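Local coordinates for ABC transporter periplasmic-binding protein YtfQ (Mycobacterium smegmatis, PDB 6HB0) that probably binds L-arabinofuranose outside the membrane as the solute-binding component of a mycobacterial ABC transporter, at residues P233-A244 and G255-C263. Residues are numbered along the deposited sequence; the frame is centred on the assembly and turned at random.
With ZN (zinc ion), chain F.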
# COMPACT_ATOMS: atom_id res chain seq x y z
N PRO A 233 0.45 -25.03 -8.15
CA PRO A 233 0.95 -23.75 -7.64
C PRO A 233 1.11 -23.86 -6.17
O PRO A 233 0.29 -24.43 -5.53
CB PRO A 233 -0.16 -22.76 -7.99
CG PRO A 233 -1.37 -23.58 -8.04
CD PRO A 233 -0.92 -24.90 -8.65
N GLY A 234 2.17 -23.33 -5.63
CA GLY A 234 2.43 -23.46 -4.21
C GLY A 234 3.37 -24.59 -3.86
O GLY A 234 3.96 -24.56 -2.80
N THR A 235 3.50 -25.59 -4.73
CA THR A 235 4.46 -26.68 -4.50
C THR A 235 5.50 -26.80 -5.61
O THR A 235 6.68 -26.71 -5.34
CB THR A 235 3.75 -28.04 -4.36
OG1 THR A 235 2.62 -27.86 -3.51
CG2 THR A 235 4.70 -29.05 -3.73
N ASP A 236 5.05 -26.98 -6.84
CA ASP A 236 5.97 -27.05 -7.99
C ASP A 236 6.57 -25.69 -8.31
O ASP A 236 7.76 -25.57 -8.63
CB ASP A 236 5.22 -27.52 -9.22
CG ASP A 236 4.71 -28.96 -9.08
OD1 ASP A 236 5.40 -29.73 -8.35
OD2 ASP A 236 3.68 -29.32 -9.73
N ILE A 237 5.70 -24.68 -8.27
CA ILE A 237 6.11 -23.30 -8.48
C ILE A 237 5.50 -22.53 -7.32
O ILE A 237 4.27 -22.52 -7.13
CB ILE A 237 5.59 -22.72 -9.81
CG1 ILE A 237 6.20 -23.50 -10.99
CG2 ILE A 237 5.95 -21.25 -9.90
CD1 ILE A 237 5.73 -23.07 -12.38
N LYS A 238 6.35 -21.91 -6.53
CA LYS A 238 5.95 -21.13 -5.39
C LYS A 238 5.56 -19.72 -5.86
O LYS A 238 6.05 -19.22 -6.87
CB LYS A 238 7.09 -21.09 -4.41
CG LYS A 238 7.38 -22.46 -3.82
CD LYS A 238 8.23 -22.37 -2.55
CE LYS A 238 8.47 -23.73 -1.88
NZ LYS A 238 7.61 -24.84 -2.36
N ILE A 239 4.66 -19.09 -5.11
CA ILE A 239 4.15 -17.78 -5.46
C ILE A 239 4.28 -16.88 -4.24
O ILE A 239 3.80 -17.23 -3.12
CB ILE A 239 2.70 -17.85 -5.88
CG1 ILE A 239 2.55 -18.68 -7.14
CG2 ILE A 239 2.16 -16.45 -6.12
CD1 ILE A 239 1.14 -18.92 -7.56
N VAL A 240 4.98 -15.78 -4.42
CA VAL A 240 5.06 -14.75 -3.38
C VAL A 240 4.40 -13.50 -3.99
O VAL A 240 4.69 -13.15 -5.15
CB VAL A 240 6.48 -14.50 -2.87
CG1 VAL A 240 7.46 -14.21 -4.00
CG2 VAL A 240 6.53 -13.35 -1.87
N ALA A 241 3.46 -12.89 -3.25
CA ALA A 241 2.66 -11.76 -3.79
C ALA A 241 2.55 -10.61 -2.85
O ALA A 241 2.76 -10.75 -1.66
CB ALA A 241 1.31 -12.23 -4.22
N VAL A 242 2.23 -9.44 -3.38
CA VAL A 242 1.87 -8.30 -2.59
C VAL A 242 0.36 -8.16 -2.54
O VAL A 242 -0.31 -8.40 -3.52
CB VAL A 242 2.50 -7.04 -3.18
CG1 VAL A 242 2.20 -5.83 -2.31
CG2 VAL A 242 4.02 -7.23 -3.36
N ASP A 243 -0.16 -7.73 -1.38
CA ASP A 243 -1.58 -7.38 -1.11
C ASP A 243 -2.27 -8.51 -0.31
O ASP A 243 -2.55 -9.59 -0.81
CB ASP A 243 -2.45 -7.10 -2.34
CG ASP A 243 -2.03 -5.90 -3.16
OD1 ASP A 243 -1.40 -4.96 -2.67
OD2 ASP A 243 -2.41 -5.93 -4.33
N ALA A 244 -2.56 -8.23 0.95
CA ALA A 244 -3.20 -9.21 1.79
C ALA A 244 -4.71 -9.06 1.67
O ALA A 244 -5.38 -8.66 2.61
CB ALA A 244 -2.72 -9.01 3.20
N GLY A 255 -2.79 -23.16 0.29
CA GLY A 255 -1.45 -23.61 -0.13
C GLY A 255 -1.09 -23.34 -1.59
O GLY A 255 -0.12 -23.82 -2.06
N LYS A 256 -1.83 -22.50 -2.28
CA LYS A 256 -1.56 -22.19 -3.70
C LYS A 256 -0.65 -20.97 -3.86
O LYS A 256 -0.04 -20.82 -4.89
CB LYS A 256 -2.87 -21.97 -4.41
CG LYS A 256 -3.69 -23.24 -4.32
CD LYS A 256 -4.84 -23.19 -5.29
CE LYS A 256 -5.59 -24.50 -5.32
NZ LYS A 256 -6.63 -24.34 -6.37
N PHE A 257 -0.64 -20.07 -2.88
CA PHE A 257 0.40 -19.06 -2.72
C PHE A 257 1.25 -19.55 -1.54
O PHE A 257 0.83 -20.39 -0.76
CB PHE A 257 -0.16 -17.69 -2.31
CG PHE A 257 -0.77 -16.87 -3.40
CD1 PHE A 257 -1.15 -17.40 -4.62
CD2 PHE A 257 -1.04 -15.53 -3.15
CE1 PHE A 257 -1.74 -16.58 -5.57
CE2 PHE A 257 -1.61 -14.71 -4.10
CZ PHE A 257 -1.97 -15.24 -5.31
N ASN A 258 2.46 -19.01 -1.40
CA ASN A 258 3.34 -19.33 -0.29
C ASN A 258 3.57 -18.19 0.65
O ASN A 258 3.86 -18.41 1.83
CB ASN A 258 4.66 -19.84 -0.86
CG ASN A 258 4.44 -21.03 -1.80
OD1 ASN A 258 4.13 -20.86 -2.97
ND2 ASN A 258 4.50 -22.23 -1.25
N TYR A 259 3.48 -16.95 0.16
CA TYR A 259 3.75 -15.82 1.02
C TYR A 259 3.11 -14.56 0.45
O TYR A 259 3.13 -14.32 -0.79
CB TYR A 259 5.24 -15.63 1.17
CG TYR A 259 5.68 -14.79 2.35
CD1 TYR A 259 5.47 -15.23 3.66
CD2 TYR A 259 6.32 -13.58 2.16
CE1 TYR A 259 5.87 -14.45 4.75
CE2 TYR A 259 6.74 -12.82 3.24
CZ TYR A 259 6.51 -13.29 4.52
OH TYR A 259 6.92 -12.51 5.54
N ILE A 260 2.53 -13.75 1.35
CA ILE A 260 1.98 -12.45 1.01
C ILE A 260 2.58 -11.37 1.91
O ILE A 260 2.78 -11.58 3.11
CB ILE A 260 0.47 -12.48 1.12
CG1 ILE A 260 -0.13 -13.27 -0.01
CG2 ILE A 260 -0.11 -11.05 1.09
CD1 ILE A 260 -1.60 -13.53 0.21
N VAL A 261 2.90 -10.22 1.32
CA VAL A 261 3.33 -9.06 2.05
C VAL A 261 2.43 -7.89 1.72
O VAL A 261 1.87 -7.83 0.61
CB VAL A 261 4.81 -8.66 1.75
CG1 VAL A 261 5.74 -9.77 2.18
CG2 VAL A 261 5.00 -8.36 0.30
N GLU A 262 2.32 -6.93 2.63
CA GLU A 262 1.62 -5.68 2.35
C GLU A 262 2.16 -4.63 3.24
O GLU A 262 2.44 -4.92 4.40
CB GLU A 262 0.12 -5.81 2.58
CG GLU A 262 -0.63 -4.54 2.21
CD GLU A 262 -2.12 -4.60 2.43
OE1 GLU A 262 -2.71 -5.62 2.04
OE2 GLU A 262 -2.73 -3.60 2.95
N CYS A 263 2.35 -3.42 2.72
CA CYS A 263 2.60 -2.25 3.50
C CYS A 263 1.25 -1.53 3.53
O CYS A 263 0.71 -1.16 2.48
CB CYS A 263 3.65 -1.34 2.89
SG CYS A 263 4.06 0.09 3.92
ZN ZN F . 5.46 -0.86 5.42
O HOH W 1 2.00 -24.97 -0.55
O HOH W 2 5.84 0.50 6.87
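One face of the Phe257 ring is covered by Ile239, whose CG2 stands over the face, 4.0 Å from the ring centroid, the geometry of a CH-pi contact. Ile260 CG1 lies in plane at the edge of the same ring, while Ala241 CB approaches CE2 obliquely. The Ile239 methyl reaches the ring because its CG2 is turned opposite the backbone N, with CG1 beside that N. At the Tyr259 ring, Val240 CG2 comes to the edge, and Trp136 of helix 126-140 stacks with the ring. The Asn258 amide bridges the loop and the strand start. Its ND2 donates to Gly234 O at 2.9 Å, with an N-H...O angle of 178° and the acceptor in the amide plane; its OD1 accepts a hydrogen bond from Ile239 N, the donor tilted from the carbonyl plane of Asn258. With both ends bonded, the flip state of this amide is fixed. Gly234 O also accepts a bond from a water that donates to Gly255 O as well.

Strands 238-242 and 259-263 run parallel (14° between axes, 4.7 Å at closest approach) as the two strands of a beta-alpha-beta unit whose helix is 246-253, neighbours in the core sheet of one lobe of this periplasmic binding protein fold. The parallel pairing follows from Ala241, which donates to Tyr259 O and accepts from Val261 N; Asp243 N then donates to Val261 O at 2.8 Å.

Beyond the strand 238-242, the extended Glu262 side chain, with CG opposite its backbone N (chi1 -176°), brings OE1 to Ala244 N at 2.8 Å, using the anti lone pair. The carboxylate of Asp243 makes its salt bridge outside the two segments, from OD1 to Arg34 NH1. Next along, Cys263 SG binds zinc at 2.3 Å with Glu128, Asp292 and a water.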